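Local coordinates for protein putative sulfatase yidJ (Bacteroides fragilis, PDB 2QZU) that probably hydrolyses sulfate esters as a calcium-dependent member of the sulfatase family, most likely of the arylsulfatase type, at residues A359-T364 with V379-S385; I70-P74 with Q399-V404. Residue numbers count along the deposited sequence, not the author numbering.

Interaction 1 (A359-T364 with V379-S385); sequences ADLYPT and VQTFDLS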
loop_
_atom_site.group_PDB
_atom_site.type_symbol
_atom_site.label_atom_id
_atom_site.label_comp_id
_atom_site.label_asym_id
_atom_site.label_seq_id
_atom_site.Cartn_x
_atom_site.Cartn_y
_atom_site.Cartn_z
ATOM N N ALA A 359 6.222 11.903 28.035
ATOM C CA ALA A 359 5.251 12.698 28.789
ATOM C C ALA A 359 5.814 13.603 29.884
ATOM O O ALA A 359 5.096 14.438 30.427
ATOM C CB ALA A 359 4.189 11.778 29.383
ATOM N N ASP A 360 7.088 13.436 30.219
ATOM C CA ASP A 360 7.701 14.268 31.250
ATOM C C ASP A 360 8.143 15.618 30.701
ATOM O O ASP A 360 8.508 16.512 31.467
ATOM C CB ASP A 360 8.920 13.569 31.860
ATOM C CG ASP A 360 8.565 12.260 32.530
ATOM O OD1 ASP A 360 7.448 12.160 33.089
ATOM O OD2 ASP A 360 9.411 11.338 32.512
ATOM N N LEU A 361 8.105 15.773 29.381
ATOM C CA LEU A 361 8.553 17.019 28.771
ATOM C C LEU A 361 7.761 18.275 29.141
ATOM O O LEU A 361 8.320 19.371 29.144
ATOM C CB LEU A 361 8.638 16.855 27.247
ATOM C CG LEU A 361 9.773 15.914 26.814
ATOM C CD1 LEU A 361 9.706 15.667 25.315
ATOM C CD2 LEU A 361 11.121 16.521 27.190
ATOM N N TYR A 362 6.478 18.125 29.469
ATOM C CA TYR A 362 5.646 19.270 29.855
ATOM C C TYR A 362 6.256 19.959 31.092
ATOM O O TYR A 362 6.731 21.094 31.000
ATOM C CB TYR A 362 4.208 18.789 30.130
ATOM C CG TYR A 362 3.151 19.844 30.419
ATOM C CD1 TYR A 362 3.397 20.910 31.289
ATOM C CD2 TYR A 362 1.857 19.700 29.913
ATOM C CE1 TYR A 362 2.378 21.798 31.649
ATOM C CE2 TYR A 362 0.838 20.572 30.268
ATOM C CZ TYR A 362 1.099 21.619 31.135
ATOM O OH TYR A 362 0.081 22.476 31.482
ATOM N N PRO A 363 6.277 19.281 32.258
ATOM C CA PRO A 363 6.866 19.967 33.417
ATOM C C PRO A 363 8.372 20.216 33.294
ATOM O O PRO A 363 8.872 21.255 33.728
ATOM C CB PRO A 363 6.525 19.037 34.579
ATOM C CG PRO A 363 6.564 17.687 33.940
ATOM C CD PRO A 363 5.839 17.920 32.623
ATOM N N THR A 364 9.087 19.269 32.697
ATOM C CA THR A 364 10.533 19.396 32.537
ATOM C C THR A 364 10.935 20.626 31.724
ATOM O O THR A 364 11.753 21.429 32.174
ATOM C CB THR A 364 11.128 18.124 31.888
ATOM O OG1 THR A 364 10.823 16.989 32.711
ATOM C CG2 THR A 364 12.647 18.242 31.750
ATOM N N VAL A 379 -0.950 18.517 36.470
ATOM C CA VAL A 379 0.139 17.774 35.833
ATOM C C VAL A 379 0.654 16.659 36.752
ATOM O O VAL A 379 0.958 16.888 37.926
ATOM C CB VAL A 379 1.290 18.729 35.426
ATOM C CG1 VAL A 379 2.518 17.939 34.988
ATOM C CG2 VAL A 379 0.819 19.627 34.288
ATOM N N GLN A 380 0.744 15.450 36.201
ATOM C CA GLN A 380 1.172 14.268 36.955
ATOM C C GLN A 380 2.559 13.724 36.627
ATOM O O GLN A 380 3.145 13.000 37.432
ATOM C CB GLN A 380 0.173 13.128 36.736
ATOM C CG GLN A 380 -1.267 13.451 37.080
ATOM C CD GLN A 380 -2.196 12.299 36.738
ATOM O OE1 GLN A 380 -2.377 11.957 35.566
ATOM N NE2 GLN A 380 -2.783 11.688 37.763
ATOM N N THR A 381 3.079 14.051 35.448
ATOM C CA THR A 381 4.381 13.534 35.037
ATOM C C THR A 381 5.585 14.127 35.783
ATOM O O THR A 381 5.460 15.122 36.503
ATOM C CB THR A 381 4.556 13.683 33.513
ATOM O OG1 THR A 381 4.470 15.064 33.146
ATOM C CG2 THR A 381 3.454 12.912 32.785
ATOM N N PHE A 382 6.749 13.502 35.614
ATOM C CA PHE A 382 7.971 13.928 36.301
ATOM C C PHE A 382 8.632 15.210 35.797
ATOM O O PHE A 382 8.825 15.390 34.596
ATOM C CB PHE A 382 9.030 12.817 36.258
ATOM C CG PHE A 382 8.606 11.528 36.907
ATOM C CD1 PHE A 382 7.983 10.528 36.161
ATOM C CD2 PHE A 382 8.855 11.301 38.258
ATOM C CE1 PHE A 382 7.617 9.320 36.751
ATOM C CE2 PHE A 382 8.492 10.097 38.858
ATOM C CZ PHE A 382 7.875 9.102 38.103
ATOM N N ASP A 383 8.976 16.097 36.730
ATOM C CA ASP A 383 9.672 17.337 36.402
ATOM C C ASP A 383 11.141 16.968 36.585
ATOM O O ASP A 383 11.648 16.933 37.709
ATOM C CB ASP A 383 9.307 18.458 37.380
ATOM C CG ASP A 383 10.055 19.751 37.094
ATOM O OD1 ASP A 383 11.105 19.703 36.417
ATOM O OD2 ASP A 383 9.602 20.819 37.562
ATOM N N LEU A 384 11.819 16.688 35.481
ATOM C CA LEU A 384 13.218 16.280 35.534
ATOM C C LEU A 384 14.158 17.389 35.072
ATOM O O LEU A 384 15.271 17.121 34.621
ATOM C CB LEU A 384 13.413 15.038 34.654
ATOM C CG LEU A 384 12.549 13.818 35.008
ATOM C CD1 LEU A 384 12.637 12.772 33.907
ATOM C CD2 LEU A 384 13.003 13.245 36.337
ATOM N N SER A 385 13.714 18.632 35.203
ATOM C CA SER A 385 14.515 19.772 34.768
ATOM C C SER A 385 15.924 19.822 35.360
ATOM O O SER A 385 16.894 20.091 34.645
ATOM C CB SER A 385 13.772 21.077 35.075
ATOM O OG SER A 385 13.431 21.161 36.446
#

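Interaction 2 (I70-P74 with Q399-V404); sequences ISSYP and QPYYFV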
loop_
_atom_site.group_PDB
_atom_site.type_symbol
_atom_site.label_atom_id
_atom_site.label_comp_id
_atom_site.label_asym_id
_atom_site.label_seq_id
_atom_site.Cartn_x
_atom_site.Cartn_y
_atom_site.Cartn_z
ATOM N N ILE A 70 11.957 6.678 27.138
ATOM C CA ILE A 70 10.831 5.836 26.731
ATOM C C ILE A 70 9.508 6.591 26.598
ATOM O O ILE A 70 9.405 7.767 26.945
ATOM C CB ILE A 70 10.606 4.672 27.741
ATOM C CG1 ILE A 70 10.289 5.219 29.136
ATOM C CG2 ILE A 70 11.851 3.804 27.839
ATOM C CD1 ILE A 70 8.806 5.443 29.394
ATOM N N SER A 71 8.505 5.891 26.073
ATOM C CA SER A 71 7.152 6.413 25.926
ATOM C C SER A 71 6.296 5.373 26.665
ATOM O O SER A 71 6.242 4.205 26.269
ATOM C CB SER A 71 6.746 6.490 24.454
ATOM O OG SER A 71 5.429 7.007 24.325
ATOM N N SER A 72 5.643 5.802 27.739
ATOM C CA SER A 72 4.833 4.910 28.572
ATOM C C SER A 72 3.616 4.256 27.915
ATOM O O SER A 72 3.268 3.119 28.244
ATOM C CB SER A 72 4.415 5.650 29.846
ATOM O OG SER A 72 5.551 5.904 30.658
ATOM N N TYR A 73 2.950 4.973 27.020
ATOM C CA TYR A 73 1.804 4.413 26.306
ATOM C C TYR A 73 2.231 4.594 24.855
ATOM O O TYR A 73 1.911 5.602 24.224
ATOM C CB TYR A 73 0.531 5.212 26.597
ATOM C CG TYR A 73 -0.758 4.490 26.247
ATOM C CD1 TYR A 73 -0.768 3.439 25.333
ATOM C CD2 TYR A 73 -1.971 4.867 26.828
ATOM C CE1 TYR A 73 -1.952 2.774 25.004
ATOM C CE2 TYR A 73 -3.168 4.210 26.499
ATOM C CZ TYR A 73 -3.144 3.166 25.588
ATOM O OH TYR A 73 -4.309 2.507 25.257
ATOM N N PRO A 74 2.975 3.618 24.312
ATOM C CA PRO A 74 3.473 3.670 22.935
ATOM C C PRO A 74 2.462 3.539 21.797
ATOM O O PRO A 74 2.474 2.566 21.047
ATOM C CB PRO A 74 4.538 2.576 22.925
ATOM C CG PRO A 74 3.941 1.546 23.824
ATOM C CD PRO A 74 3.397 2.371 24.978
ATOM N N GLN A 399 9.440 4.318 35.403
ATOM C CA GLN A 399 8.372 4.815 34.542
ATOM C C GLN A 399 7.274 3.777 34.362
ATOM O O GLN A 399 7.538 2.573 34.345
ATOM C CB GLN A 399 8.936 5.197 33.170
ATOM C CG GLN A 399 9.910 6.369 33.181
ATOM C CD GLN A 399 9.223 7.712 33.359
ATOM O OE1 GLN A 399 8.001 7.787 33.496
ATOM N NE2 GLN A 399 10.010 8.783 33.351
ATOM N N PRO A 400 6.023 4.233 34.216
ATOM C CA PRO A 400 4.885 3.328 34.035
ATOM C C PRO A 400 4.708 2.854 32.591
ATOM O O PRO A 400 5.346 3.370 31.671
ATOM C CB PRO A 400 3.708 4.181 34.486
ATOM C CG PRO A 400 4.105 5.547 33.992
ATOM C CD PRO A 400 5.562 5.627 34.391
ATOM N N TYR A 401 3.854 1.849 32.416
ATOM C CA TYR A 401 3.509 1.320 31.098
ATOM C C TYR A 401 1.988 1.248 31.057
ATOM O O TYR A 401 1.358 0.880 32.050
ATOM C CB TYR A 401 4.065 -0.084 30.862
ATOM C CG TYR A 401 3.435 -0.734 29.646
ATOM C CD1 TYR A 401 3.693 -0.252 28.362
ATOM C CD2 TYR A 401 2.514 -1.770 29.783
ATOM C CE1 TYR A 401 3.043 -0.780 27.246
ATOM C CE2 TYR A 401 1.856 -2.304 28.674
ATOM C CZ TYR A 401 2.125 -1.803 27.412
ATOM O OH TYR A 401 1.468 -2.315 26.311
ATOM N N TYR A 402 1.397 1.573 29.913
ATOM C CA TYR A 402 -0.056 1.557 29.787
ATOM C C TYR A 402 -0.634 0.973 28.509
ATOM O O TYR A 402 -0.044 1.058 27.435
ATOM C CB TYR A 402 -0.619 2.987 29.842
ATOM C CG TYR A 402 -0.448 3.718 31.137
ATOM C CD1 TYR A 402 -1.393 3.596 32.158
ATOM C CD2 TYR A 402 0.661 4.534 31.352
ATOM C CE1 TYR A 402 -1.233 4.269 33.360
ATOM C CE2 TYR A 402 0.830 5.210 32.551
ATOM C CZ TYR A 402 -0.120 5.070 33.550
ATOM O OH TYR A 402 0.053 5.712 34.751
ATOM N N PHE A 403 -1.816 0.394 28.672
ATOM C CA PHE A 403 -2.654 -0.069 27.583
ATOM C C PHE A 403 -4.035 0.001 28.206
ATOM O O PHE A 403 -4.317 -0.691 29.184
ATOM C CB PHE A 403 -2.438 -1.500 27.104
ATOM C CG PHE A 403 -3.469 -1.906 26.087
ATOM C CD1 PHE A 403 -3.508 -1.272 24.844
ATOM C CD2 PHE A 403 -4.494 -2.789 26.418
ATOM C CE1 PHE A 403 -4.557 -1.500 23.953
ATOM C CE2 PHE A 403 -5.547 -3.023 25.535
ATOM C CZ PHE A 403 -5.580 -2.375 24.299
ATOM N N VAL A 404 -4.876 0.868 27.658
ATOM C CA VAL A 404 -6.230 1.042 28.164
ATOM C C VAL A 404 -7.224 0.710 27.061
ATOM O O VAL A 404 -7.133 1.248 25.958
ATOM C CB VAL A 404 -6.476 2.508 28.615
ATOM C CG1 VAL A 404 -7.895 2.653 29.174
ATOM C CG2 VAL A 404 -5.451 2.915 29.653
#

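Interaction 1 (A359-T364 with V379-S385)
Hydrogen bonds pin the irregular segment 379-385 to segment 359-364, a 3-10 turn running into helix 361-368, at three points. At one end the hydroxyl of Thr381 donates to the carbonyl of Ala359 (OG1 to O, 2.9 Å). In the middle the backbone amide of Phe382 reaches the carboxylate of Asp360 (N to OD1, 2.9 Å), whose other oxygen, OD2, takes hydrogen bonds from Ala357 N and Gln399 NE2. Farther along, Leu384 N donates to Thr364 OG1 at 3.0 Å, nearly straight at 168°. That hydroxyl in turn donates to the carbonyl of Asp360, with 2.7 Å from Thr364 OG1 to Asp360 O, so it serves as a relay between the Asp360 carbonyl and the loop.

Within 379-385, Asp383 OD1 accepts from Ser385 N (3.1 Å) and from Ser385 OG (2.7 Å). The first bond closes an Asx turn just where helix 385-390 begins, with Leu384 at its N-cap; Asp383 OD2 is held by Ser367 of helix 361-368.

Apolar packing adds to this. Val379 CG2 sits over one face of the Tyr362 ring in a CH-pi contact, 3.9 Å from the centroid, while the tyrosine hydroxyl bonds to Arg114 O. Pro363 CD lies 4.1 Å from Val379 CG1. The proline ring also meets polar atoms in van der Waals contact, CG 3.3 Å from Phe382 O and CD 3.2 Å from Thr381 OG1.

Two loop amides and a loop hydroxyl thus find acceptors in the 3-10 turn and the helix, in a largely buried setting, fixing the course of an irregular chain between two helices.

Interaction 2 (I70-P74 with Q399-V404)
The loop 70-74 runs alongside strand 399-404 in the same direction, with CA atoms 4.6 Å apart at Ser72 and Tyr401 and 4.9 Å at Tyr73 and Tyr402. One backbone hydrogen bond joins them, Tyr402 N to Ser72 O (2.9 Å), and the same carbonyl oxygen meets Tyr401 CA in a CA-H...O contact of 3.4 Å. Side chains extend the grip both ways: Ser72 OG donates to Pro400 O at 2.7 Å, and Val404 N donates to Tyr73 OH at 3.0 Å and 170°. Between these ends the Tyr73 ring lies along the strand, one face over Tyr402 O and Phe403 N, with Tyr402 CB 4.2 Å from its centroid in an off-centre CH-pi contact. Pro74 CD touches Tyr401 CE1 at 3.9 Å, and Ile70 CD1 touches Gln399 CB at 3.8 Å. Loop hydroxyls and a carbonyl thus engage backbone groups of this edge strand, joining its four-stranded antiparallel sheet to the loop between strand 64-66 of the large mixed sheet and helix 76-85.

How the interactions relate
The two contacts have centres 15 Å apart and meet directly: Asp360 OD2 of interaction 1 lies 2.8 Å from Gln399 NE2 of interaction 2, a probable hydrogen bond, and Phe382 CE1 packs 3.6 Å from Gln399 OE1. They also share helix 76-85, since Ala359 and Tyr73 both touch Met82, and Ile70 pairs by backbone with Ile356 and Phe358, just ahead of 359-364. That helix begins at Ser76, predicted to become the 3-oxoalanine of sulfatases but unmodified here. Pro74 stands two residues before it, so interaction 2 borders the probable catalytic site in sequence, and interaction 1 backs the same helix at Met82.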